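Local coordinates for protein aspartate aminotransferase (Rhodobacter sphaeroides, PDB 3NRA) that probably catalyses the pyridoxal-phosphate-dependent transfer of an amino group from L-aspartate to 2-oxoglutarate, giving oxaloacetate and L-glutamate, at residues V66-G69 with G70-A73; G110-G113 with A114-L117; T170-E173 with E174-A178; P302-M305 with E306-A310; V399-V402 with E403-A407. All blocks are in the same frame, centred on the assembly; numbering follows the deposited sequence.

Interaction 1 (V66-G69 with G70-A73)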
loop_
_atom_site.group_PDB
_atom_site.type_symbol
_atom_site.label_atom_id
_atom_site.label_comp_id
_atom_site.label_asym_id
_atom_site.label_seq_id
_atom_site.Cartn_x
_atom_site.Cartn_y
_atom_site.Cartn_z
ATOM N N VAL B 66 17.663 2.023 9.629
ATOM C CA VAL B 66 18.401 2.207 8.398
ATOM C C VAL B 66 19.865 1.770 8.559
ATOM O O VAL B 66 20.354 0.954 7.778
ATOM C CB VAL B 66 18.334 3.631 7.913
ATOM C CG1 VAL B 66 19.297 3.826 6.739
ATOM C CG2 VAL B 66 16.876 3.967 7.496
ATOM N N GLN B 67 20.521 2.255 9.612
ATOM C CA GLN B 67 21.897 1.855 9.931
ATOM C C GLN B 67 22.044 0.322 10.087
ATOM O O GLN B 67 23.050 -0.236 9.692
ATOM C CB GLN B 67 22.373 2.578 11.210
ATOM C CG GLN B 67 23.833 2.271 11.653
ATOM C CD GLN B 67 24.867 2.653 10.586
ATOM O OE1 GLN B 67 24.655 3.603 9.809
ATOM N NE2 GLN B 67 25.974 1.895 10.518
ATOM N N SER B 68 21.045 -0.336 10.656
ATOM C CA SER B 68 21.091 -1.809 10.830
ATOM C C SER B 68 21.044 -2.563 9.485
ATOM O O SER B 68 21.534 -3.693 9.385
ATOM C CB SER B 68 19.947 -2.304 11.750
ATOM O OG SER B 68 18.722 -2.326 11.068
ATOM N N GLY B 69 20.401 -1.952 8.497
ATOM C CA GLY B 69 20.579 -2.307 7.107
ATOM C C GLY B 69 19.516 -3.284 6.612
ATOM O O GLY B 69 18.305 -3.122 6.891
ATOM N N GLY B 70 19.975 -4.323 5.924
ATOM C CA GLY B 70 19.099 -5.219 5.182
ATOM C C GLY B 70 18.141 -5.988 6.042
ATOM O O GLY B 70 17.035 -6.284 5.616
ATOM N N VAL B 71 18.549 -6.276 7.277
ATOM C CA VAL B 71 17.647 -6.901 8.265
ATOM C C VAL B 71 16.391 -6.047 8.555
ATOM O O VAL B 71 15.328 -6.589 8.854
ATOM C CB VAL B 71 18.401 -7.218 9.595
ATOM C CG1 VAL B 71 18.540 -5.988 10.425
ATOM C CG2 VAL B 71 17.686 -8.334 10.363
ATOM N N GLN B 72 16.504 -4.720 8.427
ATOM C CA GLN B 72 15.332 -3.841 8.612
ATOM C C GLN B 72 14.602 -3.577 7.285
ATOM O O GLN B 72 13.390 -3.461 7.274
ATOM C CB GLN B 72 15.717 -2.520 9.272
ATOM C CG GLN B 72 14.509 -1.696 9.762
ATOM C CD GLN B 72 13.736 -2.409 10.854
ATOM O OE1 GLN B 72 14.262 -2.652 11.931
ATOM N NE2 GLN B 72 12.490 -2.777 10.563
ATOM N N ALA B 73 15.364 -3.465 6.198
ATOM C CA ALA B 73 14.828 -3.105 4.890
ATOM C C ALA B 73 13.901 -4.177 4.371
ATOM O O ALA B 73 12.910 -3.855 3.703
ATOM C CB ALA B 73 15.968 -2.884 3.889
HETATM O O HOH W 1 21.325 -5.857 8.101
HETATM O O HOH W 2 16.893 -3.069 12.774
#
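Gly-70, joined directly to Gly-69, opens the short helix 70-73 just where helix 58-68 has ended. Gly-69 makes the turn with positive phi (96°) and is the N-cap of the new helix; a side chain on it would run into the nitrogen of Gly-70. The amide of Gly-70 is hydrogen-bonded to Asp-50 of the second subunit. At Val-71 the two helix ends meet through water: one molecule donates to Ser-68 O, the last carbonyl of the outgoing helix, and accepts from Val-71 N at 2.9 Å. The CG1 branch of Val-71 meets the serine hydroxyl, with CG1 3.7 Å from Ser-68 OG. Gln-72 sends its amide to the N-cap carbonyl, Gln-72 N to Gly-69 O 2.9 Å, approaching from above the carbonyl plane. Its CB rests 3.5 Å from Ser-68 OG, while the side chain bends at chi2 (64°) and turns its amide group elsewhere. A second water donates both to Ser-68 OG (2.6 Å) and to Gln-72 OE1 (2.8 Å), so the two polar ends are tied without touching; OE1 is also bonded to Arg-295, NE2 to Gly-288 O, and the serine hydroxyl to Gly-65 O. Ala-73 N completes the grip on Gly-69 O at 3.0 Å, this time in the carbonyl plane, so one oxygen takes two backbone donors in different directions. The junction packs against helix 288-291, where Tyr-289 touches Val-66, Gln-72 and Ala-73, and against the second subunit, whose Phe-59 and Val-49 meet Val-66 and Ala-73.

Interaction 2 (G110-G113 with A114-L117)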
loop_
_atom_site.group_PDB
_atom_site.type_symbol
_atom_site.label_atom_id
_atom_site.label_comp_id
_atom_site.label_asym_id
_atom_site.label_seq_id
_atom_site.Cartn_x
_atom_site.Cartn_y
_atom_site.Cartn_z
ATOM N N GLY B 110 -0.249 1.956 6.817
ATOM C CA GLY B 110 -1.285 2.751 7.445
ATOM C C GLY B 110 -2.395 1.849 7.945
ATOM O O GLY B 110 -2.429 0.630 7.639
ATOM N N THR B 111 -3.261 2.414 8.760
ATOM C CA THR B 111 -4.502 1.764 9.107
ATOM C C THR B 111 -5.403 1.674 7.867
ATOM O O THR B 111 -6.225 0.734 7.755
ATOM C CB THR B 111 -5.215 2.492 10.275
ATOM O OG1 THR B 111 -4.406 2.397 11.425
ATOM C CG2 THR B 111 -6.541 1.871 10.596
ATOM N N GLN B 112 -5.245 2.616 6.916
ATOM C CA GLN B 112 -5.924 2.466 5.604
ATOM C C GLN B 112 -5.522 1.146 4.947
ATOM O O GLN B 112 -6.372 0.435 4.419
ATOM C CB GLN B 112 -5.601 3.639 4.651
ATOM C CG GLN B 112 -6.439 3.652 3.355
ATOM C CD GLN B 112 -7.951 3.750 3.637
ATOM O OE1 GLN B 112 -8.385 4.586 4.431
ATOM N NE2 GLN B 112 -8.744 2.904 2.970
ATOM N N GLY B 113 -4.215 0.842 4.979
ATOM C CA GLY B 113 -3.697 -0.435 4.472
ATOM C C GLY B 113 -4.401 -1.636 5.090
ATOM O O GLY B 113 -4.829 -2.542 4.374
ATOM N N ALA B 114 -4.556 -1.605 6.411
ATOM C CA ALA B 114 -5.247 -2.636 7.127
ATOM C C ALA B 114 -6.730 -2.734 6.744
ATOM O O ALA B 114 -7.268 -3.859 6.583
ATOM C CB ALA B 114 -5.094 -2.429 8.632
ATOM N N LEU B 115 -7.382 -1.582 6.591
ATOM C CA LEU B 115 -8.788 -1.527 6.238
ATOM C C LEU B 115 -9.052 -2.141 4.865
ATOM O O LEU B 115 -9.966 -2.991 4.714
ATOM C CB LEU B 115 -9.270 -0.085 6.261
ATOM C CG LEU B 115 -10.734 0.197 5.974
ATOM C CD1 LEU B 115 -11.671 -0.510 6.970
ATOM C CD2 LEU B 115 -10.985 1.744 5.943
ATOM N N PHE B 116 -8.264 -1.734 3.865
ATOM C CA PHE B 116 -8.378 -2.328 2.558
ATOM C C PHE B 116 -8.306 -3.848 2.614
ATOM O O PHE B 116 -9.111 -4.547 1.982
ATOM C CB PHE B 116 -7.263 -1.847 1.629
ATOM C CG PHE B 116 -7.342 -2.455 0.232
ATOM C CD1 PHE B 116 -8.316 -2.071 -0.630
ATOM C CD2 PHE B 116 -6.468 -3.429 -0.166
ATOM C CE1 PHE B 116 -8.413 -2.624 -1.889
ATOM C CE2 PHE B 116 -6.552 -3.980 -1.417
ATOM C CZ PHE B 116 -7.522 -3.561 -2.283
ATOM N N LEU B 117 -7.254 -4.348 3.254
ATOM C CA LEU B 117 -7.004 -5.796 3.303
ATOM C C LEU B 117 -8.133 -6.513 4.042
ATOM O O LEU B 117 -8.585 -7.567 3.614
ATOM C CB LEU B 117 -5.656 -6.072 4.003
ATOM C CG LEU B 117 -4.392 -5.597 3.251
ATOM C CD1 LEU B 117 -3.171 -5.805 4.096
ATOM C CD2 LEU B 117 -4.256 -6.342 1.903
#
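The first two turns of helix 110-120, whose amino end holds the cofactor phosphate, join Gly-110 to Ala-114 and Thr-111 to Leu-115. The amides of Thr-111 and Gln-112 donate to phosphate oxygens of the pyridoxal-phosphate lysine at position 253, and the helix dipole probably adds to the attraction. Behind them the backbone ladder begins with a weak bond, Ala-114 N to Gly-110 O at 3.3 Å, and tightens at once to 2.8 Å between Leu-115 N and Thr-111 O. The next is almost straight: Phe-116 N points at Gln-112 O with an N-H...O angle of 176°. Leu-117 N reaches Gly-113 O at 3.2 Å, and Leu-117 CG lies 3.3 Å from that same oxygen, so the leucine's branch point packs against the carbonyl oxygen.

Between side chains, the meeting is that of Gln-112 and Leu-115, which cross at a slant. Gln-112 starts with CG anti to N (chi1 -171°) and then bends at chi2, which brings its amide forward along the helix, toward the carboxyl end, until NE2 stands 3.9 Å from Leu-115 CD2; OE1 is nearly as near. The polar atoms bond elsewhere, OE1 to Tyr-136 OH and NE2 to Ile-281 O of the second subunit, and the methyl merely packs against the amide. Ala-114 CB and Leu-115 CB both lie 3.5 Å from Thr-111 O, while Ile-248 of strand 245-249 touches both side chains. Amides at the amino end of a helix that bind the cofactor phosphate are part of the phosphate-binding cup of fold-type I pyridoxal-phosphate enzymes, here reaching to the dimer interface.

Interaction 3 (T170-E173 with E174-A178)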
loop_
_atom_site.group_PDB
_atom_site.type_symbol
_atom_site.label_atom_id
_atom_site.label_comp_id
_atom_site.label_asym_id
_atom_site.label_seq_id
_atom_site.Cartn_x
_atom_site.Cartn_y
_atom_site.Cartn_z
ATOM N N THR B 170 -31.339 -2.014 16.343
ATOM C CA THR B 170 -32.359 -2.742 15.627
ATOM C C THR B 170 -32.053 -2.782 14.118
ATOM O O THR B 170 -32.196 -3.813 13.484
ATOM C CB THR B 170 -33.760 -2.145 15.864
ATOM O OG1 THR B 170 -33.915 -1.777 17.250
ATOM C CG2 THR B 170 -34.847 -3.157 15.478
ATOM N N GLY B 171 -31.596 -1.662 13.566
ATOM C CA GLY B 171 -31.130 -1.591 12.178
ATOM C C GLY B 171 -29.960 -2.541 11.875
ATOM O O GLY B 171 -29.932 -3.167 10.828
ATOM N N LEU B 172 -29.014 -2.657 12.804
ATOM C CA LEU B 172 -27.886 -3.588 12.636
ATOM C C LEU B 172 -28.392 -5.027 12.600
ATOM O O LEU B 172 -28.031 -5.797 11.703
ATOM C CB LEU B 172 -26.891 -3.435 13.764
ATOM C CG LEU B 172 -25.645 -4.319 13.695
ATOM C CD1 LEU B 172 -24.910 -4.131 12.325
ATOM C CD2 LEU B 172 -24.733 -3.993 14.865
ATOM N N GLU B 173 -29.232 -5.373 13.579
ATOM C CA GLU B 173 -29.820 -6.669 13.641
ATOM C C GLU B 173 -30.562 -7.016 12.375
ATOM O O GLU B 173 -30.423 -8.114 11.879
ATOM C CB GLU B 173 -30.766 -6.791 14.833
ATOM C CG GLU B 173 -31.405 -8.175 14.890
ATOM C CD GLU B 173 -32.137 -8.459 16.166
ATOM O OE1 GLU B 173 -32.188 -7.573 17.065
ATOM O OE2 GLU B 173 -32.688 -9.582 16.258
ATOM N N GLU B 174 -31.373 -6.077 11.876
ATOM C CA GLU B 174 -32.111 -6.276 10.633
ATOM C C GLU B 174 -31.171 -6.487 9.427
ATOM O O GLU B 174 -31.445 -7.327 8.570
ATOM C CB GLU B 174 -33.055 -5.100 10.367
ATOM C CG GLU B 174 -34.264 -4.965 11.343
ATOM C CD GLU B 174 -35.207 -6.130 11.289
ATOM O OE1 GLU B 174 -35.677 -6.484 10.174
ATOM O OE2 GLU B 174 -35.493 -6.705 12.370
ATOM N N ALA B 175 -30.054 -5.760 9.402
ATOM C CA ALA B 175 -28.996 -5.982 8.426
ATOM C C ALA B 175 -28.506 -7.430 8.464
ATOM O O ALA B 175 -28.403 -8.068 7.442
ATOM C CB ALA B 175 -27.813 -5.015 8.678
ATOM N N PHE B 176 -28.227 -7.945 9.661
ATOM C CA PHE B 176 -27.765 -9.313 9.796
ATOM C C PHE B 176 -28.872 -10.300 9.426
ATOM O O PHE B 176 -28.586 -11.301 8.798
ATOM C CB PHE B 176 -27.279 -9.626 11.233
ATOM C CG PHE B 176 -26.012 -8.907 11.652
ATOM C CD1 PHE B 176 -24.993 -8.578 10.733
ATOM C CD2 PHE B 176 -25.814 -8.592 12.994
ATOM C CE1 PHE B 176 -23.868 -7.960 11.140
ATOM C CE2 PHE B 176 -24.665 -7.968 13.405
ATOM C CZ PHE B 176 -23.677 -7.670 12.491
ATOM N N LYS B 177 -30.124 -10.027 9.823
ATOM C CA LYS B 177 -31.276 -10.908 9.414
ATOM C C LYS B 177 -31.372 -10.974 7.891
ATOM O O LYS B 177 -31.572 -12.022 7.333
ATOM C CB LYS B 177 -32.632 -10.421 9.983
ATOM C CG LYS B 177 -32.881 -10.769 11.414
ATOM C CD LYS B 177 -34.271 -10.291 11.873
ATOM C CE LYS B 177 -34.578 -10.727 13.348
ATOM N NZ LYS B 177 -35.729 -9.967 13.979
ATOM N N ALA B 178 -31.149 -9.840 7.239
ATOM C CA ALA B 178 -31.220 -9.754 5.778
ATOM C C ALA B 178 -30.078 -10.501 5.054
ATOM O O ALA B 178 -30.146 -10.688 3.857
ATOM C CB ALA B 178 -31.244 -8.319 5.351
#
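Apolar contact comes first: Leu-172 lays its CD1 methyl over one face of the Phe-176 ring, a CH-pi contact with CD1 4.2 Å from the ring centroid and 27° off its normal. Leu-172 CG joins in, 3.8 Å from Phe-176 CE2. With CG anti to N (chi1 -178°), Leu-172 leans along the helix toward the ring one turn on. Were Phe-176 replaced by alanine, the Leu-172 methyl would probably lose its ring face, with a gap beside Leu-207 and Phe-183.

The charged contacts are looser. Lys-177 NZ stands between two carboxylates in a network of long salt bridges, 3.8 Å from Glu-173 OE2 and 3.6 Å from Glu-174 OE2. The stronger partner of Glu-173 OE2 is Arg-210, outside the segments, so the lysine probably only adds to its neutralisation.

The backbone bonds are regular, from Glu-174 N to Thr-170 O at 2.9 Å through to Lys-177 N to Glu-173 O at 2.8 Å.

In helix 169-177, Leu-172, Ala-175 and Phe-176 pack on strands 128-133, 149-154 and 182-186, and helix 198-211 meets Leu-172, Glu-173, Phe-176 and Lys-177.

Interaction 4 (P302-M305 with E306-A310)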
loop_
_atom_site.group_PDB
_atom_site.type_symbol
_atom_site.label_atom_id
_atom_site.label_comp_id
_atom_site.label_asym_id
_atom_site.label_seq_id
_atom_site.Cartn_x
_atom_site.Cartn_y
_atom_site.Cartn_z
ATOM N N PRO B 302 6.638 8.615 30.015
ATOM C CA PRO B 302 5.489 8.843 30.915
ATOM C C PRO B 302 4.980 10.309 30.878
ATOM O O PRO B 302 5.790 11.244 30.867
ATOM C CB PRO B 302 6.060 8.516 32.310
ATOM C CG PRO B 302 7.207 7.611 32.061
ATOM C CD PRO B 302 7.787 8.013 30.731
ATOM N N GLY B 303 3.658 10.482 30.776
ATOM C CA GLY B 303 3.037 11.828 30.740
ATOM C C GLY B 303 2.936 12.504 29.358
ATOM O O GLY B 303 2.245 13.502 29.218
ATOM N N TRP B 304 3.611 11.960 28.345
ATOM C CA TRP B 304 3.610 12.569 26.994
ATOM C C TRP B 304 2.214 12.456 26.333
ATOM O O TRP B 304 1.675 13.433 25.812
ATOM C CB TRP B 304 4.668 11.906 26.105
ATOM C CG TRP B 304 4.698 12.440 24.696
ATOM C CD1 TRP B 304 5.299 13.587 24.266
ATOM C CD2 TRP B 304 4.095 11.843 23.528
ATOM N NE1 TRP B 304 5.095 13.745 22.916
ATOM C CE2 TRP B 304 4.382 12.678 22.440
ATOM C CE3 TRP B 304 3.356 10.683 23.309
ATOM C CZ2 TRP B 304 3.942 12.398 21.139
ATOM C CZ3 TRP B 304 2.931 10.388 21.992
ATOM C CH2 TRP B 304 3.230 11.242 20.938
HETATM N N MSE B 305 1.665 11.254 26.372
HETATM C CA MSE B 305 0.352 10.985 25.837
HETATM C C MSE B 305 -0.703 11.757 26.638
HETATM O O MSE B 305 -1.654 12.306 26.072
HETATM C CB MSE B 305 0.072 9.475 25.907
HETATM C CG MSE B 305 -1.272 9.027 25.301
HETATM SE SE MSE B 305 -1.570 9.718 23.497
HETATM C CE MSE B 305 0.000 9.140 22.828
ATOM N N GLU B 306 -0.486 11.838 27.953
ATOM C CA GLU B 306 -1.415 12.491 28.845
ATOM C C GLU B 306 -1.454 13.989 28.585
ATOM O O GLU B 306 -2.527 14.582 28.573
ATOM C CB GLU B 306 -1.036 12.211 30.308
ATOM C CG GLU B 306 -2.161 12.387 31.290
ATOM C CD GLU B 306 -1.651 12.529 32.742
ATOM O OE1 GLU B 306 -0.533 12.029 33.043
ATOM O OE2 GLU B 306 -2.350 13.159 33.560
ATOM N N ASP B 307 -0.286 14.601 28.407
ATOM C CA ASP B 307 -0.214 16.003 27.974
ATOM C C ASP B 307 -0.837 16.207 26.594
ATOM O O ASP B 307 -1.549 17.187 26.372
ATOM C CB ASP B 307 1.223 16.499 27.939
ATOM C CG ASP B 307 1.829 16.621 29.310
ATOM O OD1 ASP B 307 1.111 17.020 30.272
ATOM O OD2 ASP B 307 3.040 16.321 29.432
ATOM N N ARG B 308 -0.565 15.296 25.664
ATOM C CA ARG B 308 -1.125 15.431 24.320
ATOM C C ARG B 308 -2.645 15.444 24.361
ATOM O O ARG B 308 -3.268 16.247 23.697
ATOM C CB ARG B 308 -0.632 14.322 23.395
ATOM C CG ARG B 308 -1.412 14.236 22.051
ATOM C CD ARG B 308 -0.556 13.713 20.922
ATOM N NE ARG B 308 0.584 14.581 20.666
ATOM C CZ ARG B 308 1.395 14.459 19.621
ATOM N NH1 ARG B 308 1.182 13.511 18.690
ATOM N NH2 ARG B 308 2.401 15.309 19.470
ATOM N N ILE B 309 -3.227 14.522 25.118
ATOM C CA ILE B 309 -4.693 14.443 25.282
ATOM C C ILE B 309 -5.208 15.725 25.916
ATOM O O ILE B 309 -6.214 16.258 25.479
ATOM C CB ILE B 309 -5.102 13.222 26.186
ATOM C CG1 ILE B 309 -4.866 11.900 25.457
ATOM C CG2 ILE B 309 -6.535 13.335 26.652
ATOM C CD1 ILE B 309 -4.785 10.676 26.412
ATOM N N ALA B 310 -4.487 16.244 26.921
ATOM C CA ALA B 310 -4.872 17.493 27.551
ATOM C C ALA B 310 -4.833 18.700 26.562
ATOM O O ALA B 310 -5.726 19.572 26.592
ATOM C CB ALA B 310 -3.971 17.778 28.836
HETATM O O HOH W 3 1.034 9.577 29.478
#
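Asp-307 N donates to Gly-303 O at 2.9 Å, the first backbone bond of helix 304-324. Gly-303, with positive phi (86°), is the N-cap; Arg-308 N to Trp-304 O and Ile-309 N to Met-305 O continue the ladder. A water accepts from Glu-306 N at 3.1 Å and, weakly, from Gly-303 N, so it links the two amides.

Trp-304 and Arg-308 run side by side one turn apart. Trp-304 CZ2 sits over the centre of the guanidinium, 3.6 Å from Arg-308 CZ, with ring and guanidinium planes 44° apart, a slanted approach rather than a flat stack. The arginine reaches there by bending at chi3 (-61°), and its NH2 and NH1 go on to Glu-53 O and Thr-254 O. A leucine in place of Arg-308 would probably leave those two carbonyls without their donors and Trp-304 CZ2 without the guanidinium face it lies against. Selenomethionine Met-305 crosses Ile-309 at a slant, Met-305 CG to Ile-309 CD1 4.0 Å.

This is a glycine N-cap at the start of a long helix, whose first arginine ties it to the loop just after the cofactor-bearing lysine at position 253.

Interaction 5 (V399-V402 with E403-A407)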
loop_
_atom_site.group_PDB
_atom_site.type_symbol
_atom_site.label_atom_id
_atom_site.label_comp_id
_atom_site.label_asym_id
_atom_site.label_seq_id
_atom_site.Cartn_x
_atom_site.Cartn_y
_atom_site.Cartn_z
ATOM N N VAL B 399 -17.934 30.874 11.804
ATOM C CA VAL B 399 -19.246 31.258 12.343
ATOM C C VAL B 399 -19.678 32.644 11.853
ATOM O O VAL B 399 -20.837 32.816 11.502
ATOM C CB VAL B 399 -19.335 31.156 13.885
ATOM C CG1 VAL B 399 -19.018 29.709 14.358
ATOM C CG2 VAL B 399 -18.462 32.152 14.544
ATOM N N THR B 400 -18.721 33.594 11.744
ATOM C CA THR B 400 -18.954 34.900 11.079
ATOM C C THR B 400 -19.563 34.710 9.655
ATOM O O THR B 400 -20.575 35.349 9.311
ATOM C CB THR B 400 -17.653 35.716 10.961
ATOM O OG1 THR B 400 -17.117 35.958 12.254
ATOM C CG2 THR B 400 -17.899 37.069 10.251
ATOM N N LEU B 401 -18.990 33.786 8.880
ATOM C CA LEU B 401 -19.511 33.484 7.538
ATOM C C LEU B 401 -20.818 32.723 7.569
ATOM O O LEU B 401 -21.685 32.966 6.722
ATOM C CB LEU B 401 -18.480 32.742 6.677
ATOM C CG LEU B 401 -17.318 33.629 6.183
ATOM C CD1 LEU B 401 -16.444 32.921 5.175
ATOM C CD2 LEU B 401 -17.819 34.941 5.604
ATOM N N VAL B 402 -20.995 31.831 8.544
ATOM C CA VAL B 402 -22.320 31.235 8.763
ATOM C C VAL B 402 -23.390 32.334 9.011
ATOM O O VAL B 402 -24.475 32.271 8.453
ATOM C CB VAL B 402 -22.297 30.189 9.890
ATOM C CG1 VAL B 402 -23.732 29.804 10.320
ATOM C CG2 VAL B 402 -21.529 28.965 9.427
ATOM N N GLU B 403 -23.036 33.369 9.773
ATOM C CA GLU B 403 -23.961 34.487 10.006
ATOM C C GLU B 403 -24.198 35.276 8.729
ATOM O O GLU B 403 -25.343 35.619 8.412
ATOM C CB GLU B 403 -23.453 35.402 11.129
ATOM C CG GLU B 403 -23.371 34.663 12.533
ATOM C CD GLU B 403 -22.469 35.373 13.578
ATOM O OE1 GLU B 403 -21.985 36.516 13.319
ATOM O OE2 GLU B 403 -22.279 34.784 14.676
ATOM N N ARG B 404 -23.132 35.514 7.963
ATOM C CA ARG B 404 -23.230 36.316 6.728
ATOM C C ARG B 404 -24.138 35.652 5.679
ATOM O O ARG B 404 -24.825 36.350 4.927
ATOM C CB ARG B 404 -21.831 36.573 6.124
ATOM C CG ARG B 404 -21.801 37.715 5.090
ATOM C CD ARG B 404 -20.475 37.790 4.362
ATOM N NE ARG B 404 -19.417 38.267 5.234
ATOM C CZ ARG B 404 -18.155 38.494 4.853
ATOM N NH1 ARG B 404 -17.779 38.311 3.590
ATOM N NH2 ARG B 404 -17.254 38.900 5.750
ATOM N N TYR B 405 -24.142 34.309 5.646
ATOM C CA TYR B 405 -24.886 33.531 4.615
ATOM C C TYR B 405 -26.160 32.879 5.149
ATOM O O TYR B 405 -26.803 32.120 4.441
ATOM C CB TYR B 405 -23.985 32.447 4.014
ATOM C CG TYR B 405 -22.958 32.996 3.093
ATOM C CD1 TYR B 405 -23.253 33.219 1.744
ATOM C CD2 TYR B 405 -21.722 33.355 3.555
ATOM C CE1 TYR B 405 -22.326 33.760 0.902
ATOM C CE2 TYR B 405 -20.780 33.896 2.717
ATOM C CZ TYR B 405 -21.088 34.114 1.392
ATOM O OH TYR B 405 -20.133 34.635 0.554
ATOM N N ARG B 406 -26.526 33.182 6.386
ATOM C CA ARG B 406 -27.670 32.531 7.010
ATOM C C ARG B 406 -28.947 32.832 6.204
ATOM O O ARG B 406 -29.168 33.961 5.806
ATOM C CB ARG B 406 -27.830 32.998 8.468
ATOM C CG ARG B 406 -28.853 32.182 9.304
ATOM C CD ARG B 406 -29.209 32.917 10.643
ATOM N NE ARG B 406 -28.016 33.185 11.456
ATOM C CZ ARG B 406 -27.351 32.281 12.192
ATOM N NH1 ARG B 406 -27.750 31.002 12.267
ATOM N NH2 ARG B 406 -26.269 32.671 12.879
ATOM N N ALA B 407 -29.741 31.800 5.938
ATOM C CA ALA B 407 -31.021 31.960 5.269
ATOM C C ALA B 407 -31.944 32.700 6.200
ATOM O O ALA B 407 -32.201 32.267 7.367
ATOM C CB ALA B 407 -31.621 30.602 4.901
ATOM O OXT ALA B 407 -32.402 33.769 5.832
#
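Packing between side chains centres on Leu-401, which faces Arg-404 and Tyr-405 one turn on. The CD2 methyl lies over the middle of the Arg-404 guanidinium, with CD2 3.6 Å from Arg-404 CZ, and the two side chains run alongside each other in the same direction. A bend at chi3 (-71°) lets the arginine bring its flat face to the methyl, while its NH1 goes out to Ala-35 O. The same CD2 reaches the Tyr-405 ring more loosely, 4.3 Å from CE2. Glu-403 CG packs 3.3 Å from Val-399 O, with the rest of its chain extended.

The backbone bonds are three: Glu-403 N to Val-399 O, Arg-404 N to Thr-400 O, and Tyr-405 N to Leu-401 O at 3.0 Å. The last is more bent, at 142° on the hydrogen, as Tyr-405 leaves helical geometry. Its ring meets that same oxygen edge-on, CD2 3.2 Å from Leu-401 O near the ring plane, so the oxygen accepts the amide and also lies at the ring edge.

Polar ends are met from outside the turn: Tyr-405 OH bonds to the amide of Arg-33 and to Gln-361 OE1 of helix 351-362, which also packs on Leu-401, Val-402 and Arg-404, and Arg-406 NH2 bonds to the oxidised cysteine (3-sulfinoalanine) at position 326.

After helix 388-404 the chain leaves helical geometry at Tyr-405, and backbone bonds from Tyr-405 to Ala-348 and from Ala-407 to Lys-346 hold the carboxyl-terminal residues, an arrangement consistent with the carboxyl-terminal part of the small domain of fold-type I aminotransferases.

Interactions 2 and 3 each lie within a single helix, 4 starts one, 5 ends one, and 1 joins two. Interaction 2 is the buried one, all its residues enclosed, and alone of the five carries cofactor-phosphate bonds; interaction 1, about 24 Å away between centres, shares with it the second subunit as a neighbour. Interactions 3 and 5 are partly buried, each combining apolar packing with charged side chains. Interaction 4 is a surface contact. Both 1 and 4 have glycine N-caps with positive phi and use water near the first turn. A leucine or tryptophan over a guanidinium links 4 and 5, while 3 has a methyl over an aromatic face.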